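Local structure of endo-beta-1,2-glucanase (6IMV) at residues Y21-L27 / M398-R402; T420-G426 / V493-L498. The protein hydrolyses beta-1,2-glucosidic linkages within beta-1,2-glucan chains, acting as an endo-type fungal glycoside hydrolase. All coordinates share one frame; numbering follows the deposited sequence. Where two conformers were deposited one is given.

Interaction 1 of 2, residues Y21-L27 / M398-R402; sequences YTQEQVL and MAWWR
Arg-402 reaches out from its helix to the backbone just ahead of helix 23-28 and grips one carbonyl oxygen with two nitrogens, NE to Tyr-21 O at 2.8 Å and NH2 to Tyr-21 O at 2.9 Å. NH2 lies in the carbonyl plane, whereas NE comes from above it. The chain is extended from CG to NE, CG being anti to the backbone N (chi1 173°), a length that lets arginine span the gap between the helices. One guanidinium face lies against the backbone, with Gln-23 N 3.6 Å above its centre. Along the aliphatic part of the arginine the contact is tight and apolar: Val-26 CG2 meets Arg-402 CD at 3.5 Å, and Val-26 CG1 lies 3.7 Å from Met-398 CB. A branched valine can thus serve two neighbours, while the small Ala-399 lets the backbones approach.

The Gln-23 side is looser and more polar. There a water, in the guanidinium plane, donates to Gln-23 OE1 and Ala-399 O and accepts from Arg-402 NH1, and Leu-27 CD2 comes no nearer to Ala-399 CB than 4.3 Å. Thr-22 and Gln-25 form a capping box that starts the first helix.

The two helix segments run roughly antiparallel, at 149°. Helix 30-41 packs against Val-26 and Met-398 through Phe-33, helix 433-443 also covers Met-398, and helix 318-337 lies against Trp-400.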
loop_
_atom_site.group_PDB
_atom_site.type_symbol
_atom_site.label_atom_id
_atom_site.label_comp_id
_atom_site.label_asym_id
_atom_site.label_seq_id
_atom_site.Cartn_x
_atom_site.Cartn_y
_atom_site.Cartn_z
ATOM N N TYR A 21 22.053 13.408 8.610
ATOM C CA TYR A 21 21.458 13.381 9.941
ATOM C C TYR A 21 22.034 12.217 10.748
ATOM O O TYR A 21 22.323 11.159 10.194
ATOM C CB TYR A 21 19.947 13.127 9.875
ATOM C CG TYR A 21 19.096 14.209 9.264
ATOM C CD1 TYR A 21 19.084 14.430 7.899
ATOM C CD2 TYR A 21 18.230 14.959 10.047
ATOM C CE1 TYR A 21 18.280 15.400 7.328
ATOM C CE2 TYR A 21 17.419 15.935 9.494
ATOM C CZ TYR A 21 17.439 16.151 8.128
ATOM O OH TYR A 21 16.625 17.095 7.578
ATOM N N THR A 22 22.131 12.402 12.064
ATOM C CA THR A 22 22.338 11.301 13.008
ATOM C C THR A 22 20.972 10.701 13.361
ATOM O O THR A 22 19.943 11.351 13.192
ATOM C CB THR A 22 23.072 11.751 14.280
ATOM O OG1 THR A 22 22.187 12.575 15.029
ATOM C CG2 THR A 22 24.356 12.502 14.001
ATOM N N GLN A 23 20.979 9.471 13.880
ATOM C CA GLN A 23 19.757 8.813 14.324
ATOM C C GLN A 23 19.060 9.671 15.386
ATOM O O GLN A 23 17.850 9.903 15.298
ATOM C CB GLN A 23 20.058 7.410 14.852
ATOM C CG GLN A 23 18.853 6.760 15.517
ATOM C CD GLN A 23 18.996 5.262 15.576
ATOM O OE1 GLN A 23 19.147 4.590 14.560
ATOM N NE2 GLN A 23 18.986 4.733 16.783
ATOM N N GLU A 24 19.819 10.159 16.373
ATOM C CA GLU A 24 19.245 10.954 17.455
ATOM C C GLU A 24 18.638 12.251 16.896
ATOM O O GLU A 24 17.626 12.731 17.405
ATOM C CB GLU A 24 20.282 11.251 18.546
ATOM C CG GLU A 24 19.682 11.782 19.849
ATOM C CD GLU A 24 18.511 11.021 20.477
ATOM O OE1 GLU A 24 17.553 11.691 20.901
ATOM O OE2 GLU A 24 18.546 9.771 20.575
ATOM N N GLN A 25 19.240 12.818 15.850
ATOM C CA GLN A 25 18.710 14.061 15.262
ATOM C C GLN A 25 17.353 13.802 14.594
ATOM O O GLN A 25 16.486 14.664 14.633
ATOM C CB GLN A 25 19.715 14.677 14.297
ATOM C CG GLN A 25 20.835 15.412 15.018
ATOM C CD GLN A 25 21.971 15.773 14.096
ATOM O OE1 GLN A 25 21.976 15.419 12.918
ATOM N NE2 GLN A 25 22.969 16.451 14.643
ATOM N N VAL A 26 17.166 12.608 14.013
ATOM C CA VAL A 26 15.865 12.221 13.459
ATOM C C VAL A 26 14.821 12.245 14.590
ATOM O O VAL A 26 13.751 12.808 14.432
ATOM C CB VAL A 26 15.925 10.853 12.748
ATOM C CG1 VAL A 26 14.548 10.351 12.330
ATOM C CG2 VAL A 26 16.854 10.898 11.544
ATOM N N LEU A 27 15.155 11.655 15.740
ATOM C CA LEU A 27 14.223 11.559 16.868
ATOM C C LEU A 27 13.958 12.933 17.501
ATOM O O LEU A 27 12.880 13.171 18.014
ATOM C CB LEU A 27 14.782 10.583 17.906
ATOM C CG LEU A 27 14.920 9.138 17.436
ATOM C CD1 LEU A 27 15.495 8.278 18.555
ATOM C CD2 LEU A 27 13.575 8.597 16.953
ATOM N N MET A 398 10.979 6.729 11.001
ATOM C CA MET A 398 11.980 7.405 10.172
ATOM C C MET A 398 13.409 7.021 10.584
ATOM O O MET A 398 14.304 7.041 9.742
ATOM C CB MET A 398 11.806 8.921 10.239
ATOM C CG MET A 398 10.624 9.414 9.431
ATOM S SD MET A 398 10.778 8.975 7.685
ATOM C CE MET A 398 9.646 7.589 7.619
ATOM N N ALA A 399 13.623 6.663 11.856
ATOM C CA ALA A 399 14.933 6.160 12.292
ATOM C C ALA A 399 15.248 4.850 11.552
ATOM O O ALA A 399 16.373 4.666 11.047
ATOM C CB ALA A 399 14.980 5.976 13.790
ATOM N N TRP A 400 14.256 3.956 11.474
ATOM C CA TRP A 400 14.421 2.684 10.785
ATOM C C TRP A 400 14.614 2.910 9.284
ATOM O O TRP A 400 15.482 2.294 8.660
ATOM C CB TRP A 400 13.248 1.751 11.082
ATOM C CG TRP A 400 13.384 1.085 12.412
ATOM C CD1 TRP A 400 12.794 1.456 13.586
ATOM C CD2 TRP A 400 14.178 -0.074 12.713
ATOM N NE1 TRP A 400 13.176 0.618 14.590
ATOM C CE2 TRP A 400 14.023 -0.329 14.088
ATOM C CE3 TRP A 400 15.021 -0.899 11.965
ATOM C CZ2 TRP A 400 14.655 -1.397 14.719
ATOM C CZ3 TRP A 400 15.655 -1.950 12.589
ATOM C CH2 TRP A 400 15.472 -2.194 13.948
ATOM N N TRP A 401 13.811 3.819 8.721
ATOM C CA TRP A 401 13.907 4.236 7.331
ATOM C C TRP A 401 15.333 4.727 7.021
ATOM O O TRP A 401 15.955 4.284 6.054
ATOM C CB TRP A 401 12.860 5.316 7.039
ATOM C CG TRP A 401 12.679 5.641 5.589
ATOM C CD1 TRP A 401 11.726 5.141 4.747
ATOM C CD2 TRP A 401 13.440 6.587 4.813
ATOM N NE1 TRP A 401 11.839 5.716 3.510
ATOM C CE2 TRP A 401 12.888 6.596 3.516
ATOM C CE3 TRP A 401 14.539 7.412 5.079
ATOM C CZ2 TRP A 401 13.405 7.392 2.495
ATOM C CZ3 TRP A 401 15.038 8.209 4.072
ATOM C CH2 TRP A 401 14.480 8.197 2.798
ATOM N N ARG A 402 15.838 5.642 7.853
ATOM C CA ARG A 402 17.164 6.229 7.705
ATOM C C ARG A 402 18.223 5.119 7.709
ATOM O O ARG A 402 19.107 5.083 6.839
ATOM C CB ARG A 402 17.440 7.242 8.822
ATOM C CG ARG A 402 18.868 7.773 8.835
ATOM C CD ARG A 402 19.154 8.736 9.973
ATOM N NE ARG A 402 20.584 8.952 10.147
ATOM C CZ ARG A 402 21.444 8.047 10.615
ATOM N NH1 ARG A 402 21.005 6.917 11.141
ATOM N NH2 ARG A 402 22.749 8.271 10.523
HETATM O O HOH W 1 18.554 6.062 12.149
#

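Interaction 2 of 2, residues T420-G426 / V493-L498; sequences TRRDGTG and VPDTGL. With NAG (2-acetamido-2-deoxy-beta-D-glucopyranose), chain C.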
loop_
_atom_site.group_PDB
_atom_site.type_symbol
_atom_site.label_atom_id
_atom_site.label_comp_id
_atom_site.label_asym_id
_atom_site.label_seq_id
_atom_site.Cartn_x
_atom_site.Cartn_y
_atom_site.Cartn_z
ATOM N N THR A 420 17.634 -3.593 -0.055
ATOM C CA THR A 420 19.018 -4.016 0.095
ATOM C C THR A 420 19.054 -5.365 0.825
ATOM O O THR A 420 18.240 -5.629 1.706
ATOM C CB THR A 420 19.847 -2.979 0.868
ATOM O OG1 THR A 420 21.191 -3.452 0.965
ATOM C CG2 THR A 420 19.327 -2.688 2.260
ATOM N N ARG A 421 20.032 -6.200 0.472
ATOM C CA ARG A 421 20.386 -7.320 1.313
ATOM C C ARG A 421 20.785 -6.776 2.690
ATOM O O ARG A 421 21.442 -5.717 2.789
ATOM C CB ARG A 421 21.525 -8.124 0.682
ATOM C CG ARG A 421 21.088 -9.004 -0.481
ATOM C CD ARG A 421 22.206 -9.885 -1.007
ATOM N NE ARG A 421 22.688 -10.794 0.031
ATOM C CZ ARG A 421 22.186 -11.998 0.302
ATOM N NH1 ARG A 421 21.137 -12.459 -0.361
ATOM N NH2 ARG A 421 22.737 -12.734 1.248
ATOM N N ARG A 422 20.406 -7.490 3.755
ATOM C CA ARG A 422 20.776 -7.046 5.097
ATOM C C ARG A 422 22.298 -7.142 5.295
ATOM O O ARG A 422 22.840 -6.445 6.147
ATOM C CB ARG A 422 19.989 -7.788 6.182
ATOM C CG ARG A 422 20.216 -9.289 6.252
ATOM C CD ARG A 422 19.336 -9.881 7.332
ATOM N NE ARG A 422 19.381 -11.330 7.381
ATOM C CZ ARG A 422 20.330 -12.041 7.973
ATOM N NH1 ARG A 422 21.353 -11.442 8.558
ATOM N NH2 ARG A 422 20.244 -13.357 7.960
ATOM N N ASP A 423 22.988 -7.970 4.499
ATOM C CA ASP A 423 24.458 -8.096 4.588
ATOM C C ASP A 423 25.155 -7.078 3.666
ATOM O O ASP A 423 26.391 -7.022 3.606
ATOM C CB ASP A 423 24.912 -9.533 4.299
ATOM C CG ASP A 423 24.745 -9.995 2.858
ATOM O OD1 ASP A 423 24.483 -9.158 1.975
ATOM O OD2 ASP A 423 24.877 -11.200 2.628
ATOM N N GLY A 424 24.372 -6.303 2.910
ATOM C CA GLY A 424 24.885 -5.173 2.132
ATOM C C GLY A 424 25.673 -5.558 0.878
ATOM O O GLY A 424 26.363 -4.712 0.321
ATOM N N THR A 425 25.535 -6.805 0.403
ATOM C CA THR A 425 26.284 -7.288 -0.767
ATOM C C THR A 425 25.482 -7.104 -2.064
ATOM O O THR A 425 25.973 -7.403 -3.147
ATOM C CB THR A 425 26.658 -8.770 -0.632
ATOM O OG1 THR A 425 25.446 -9.524 -0.548
ATOM C CG2 THR A 425 27.538 -9.048 0.571
ATOM N N GLY A 426 24.238 -6.639 -1.957
ATOM C CA GLY A 426 23.377 -6.460 -3.110
ATOM C C GLY A 426 22.227 -5.508 -2.821
ATOM O O GLY A 426 21.818 -5.348 -1.677
ATOM N N VAL A 493 23.582 -1.348 8.040
ATOM C CA VAL A 493 23.773 -2.136 6.851
ATOM C C VAL A 493 25.278 -2.175 6.580
ATOM O O VAL A 493 25.886 -1.126 6.414
ATOM C CB VAL A 493 23.000 -1.565 5.644
ATOM C CG1 VAL A 493 23.259 -2.379 4.380
ATOM C CG2 VAL A 493 21.503 -1.474 5.921
ATOM N N PRO A 494 25.930 -3.360 6.535
ATOM C CA PRO A 494 27.360 -3.427 6.224
ATOM C C PRO A 494 27.714 -2.769 4.878
ATOM O O PRO A 494 26.938 -2.858 3.918
ATOM C CB PRO A 494 27.626 -4.947 6.157
ATOM C CG PRO A 494 26.557 -5.555 7.031
ATOM C CD PRO A 494 25.343 -4.691 6.772
ATOM N N ASP A 495 28.867 -2.091 4.831
ATOM C CA ASP A 495 29.470 -1.630 3.583
ATOM C C ASP A 495 30.485 -2.680 3.123
ATOM O O ASP A 495 31.484 -2.907 3.799
ATOM C CB ASP A 495 30.170 -0.278 3.743
ATOM C CG ASP A 495 30.858 0.215 2.477
ATOM O OD1 ASP A 495 30.709 -0.437 1.411
ATOM O OD2 ASP A 495 31.530 1.261 2.557
ATOM N N THR A 496 30.210 -3.309 1.978
ATOM C CA THR A 496 31.008 -4.416 1.471
ATOM C C THR A 496 31.694 -4.044 0.151
ATOM O O THR A 496 32.225 -4.912 -0.519
ATOM C CB THR A 496 30.130 -5.658 1.262
ATOM O OG1 THR A 496 29.187 -5.360 0.228
ATOM C CG2 THR A 496 29.414 -6.076 2.525
ATOM N N GLY A 497 31.654 -2.770 -0.237
ATOM C CA GLY A 497 32.266 -2.352 -1.487
ATOM C C GLY A 497 31.274 -1.899 -2.554
ATOM O O GLY A 497 31.690 -1.443 -3.623
ATOM N N LEU A 498 29.966 -2.008 -2.291
ATOM C CA LEU A 498 28.986 -1.354 -3.159
ATOM C C LEU A 498 29.253 0.150 -3.142
ATOM O O LEU A 498 29.594 0.703 -2.104
ATOM C CB LEU A 498 27.555 -1.637 -2.679
ATOM C CG LEU A 498 27.068 -3.077 -2.799
ATOM C CD1 LEU A 498 25.616 -3.179 -2.364
ATOM C CD2 LEU A 498 27.247 -3.608 -4.214
HETATM C C1 NAG C . 20.410 -17.544 -3.981
HETATM C C2 NAG C . 21.552 -18.065 -3.112
HETATM C C3 NAG C . 22.377 -19.131 -3.845
HETATM C C4 NAG C . 21.515 -20.154 -4.577
HETATM C C5 NAG C . 20.493 -19.390 -5.433
HETATM C C6 NAG C . 19.632 -20.264 -6.339
HETATM C C7 NAG C . 22.473 -16.256 -1.718
HETATM C C8 NAG C . 23.455 -15.123 -1.734
HETATM N N2 NAG C . 22.433 -16.950 -2.842
HETATM O O3 NAG C . 23.232 -19.825 -2.932
HETATM O O4 NAG C . 22.392 -21.004 -5.342
HETATM O O5 NAG C . 19.664 -18.629 -4.536
HETATM O O6 NAG C . 18.585 -20.876 -5.577
HETATM O O7 NAG C . 21.771 -16.499 -0.749
HETATM O O HOH W 2 27.913 -2.423 0.508
#
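With chi1 at 65°, Thr-496 holds OG1 between its own backbone N and carbonyl carbon, and from there the hydroxyl donates to the backbone oxygen of the hairpin turn, Thr-496 OG1 to Gly-424 O at 2.9 Å, arriving from above the carbonyl plane. The same torsion sets its methyl CG2 3.3 Å from Asp-423 O. A water also donates to Gly-424 O and accepts from Thr-496 N, linking the segments a second time. Glycine suits position 424: phi is positive (74°), and a hydrogen sits where a side chain would start, leaving room for a nearly straight CH...O contact from CA to Pro-494 O. Pro-494 lays its ring along the turn, CD 3.1 Å from Arg-422 O; Val-493 CG1 packs on Gly-424 CA, and Leu-498 CD1 lies against Gly-424 O and, farther off, Gly-426 N.

Asp-423 gathers the turn's polar groups. Its OD1 accepts from Arg-421 NE, Thr-425 OG1 and Thr-425 N, the last forming an Asx turn, while Arg-421 NH2 bridges to OD2 at 3.0 Å. Arg-421 NH1 also pairs with Asp-379, and an N-acetylglucosamine methyl lies over one guanidinium face.

Loop 422-426, containing most of the type I turn Arg-421 to Gly-424, joins antiparallel strands 415-421 and 427-432; strand 380-381 pairs with the former, and Leu-498 packs on Val-427 of the latter.

In the fold
Interactions 1 and 2 lie on the same side of the molecule, with centres 19 Å apart and nearest atoms about 7 Å apart, so they do not touch. The C-terminal tail passes both: Leu-488 and Pro-489, just beyond Cys-487 of the Cys-333–Cys-487 disulfide, meet Gln-23, and 493-498 then packs on the hairpin turn. A further disulfide, Cys-15–Cys-504, ties the two chain ends together. Neither contact includes a residue of the glucose pocket, yet each adjoins elements that do. The hairpin's strand 427-432 ends at Thr-432, and helix 433-443, which packs on Met-398, carries Asp-434; both residues line the pocket.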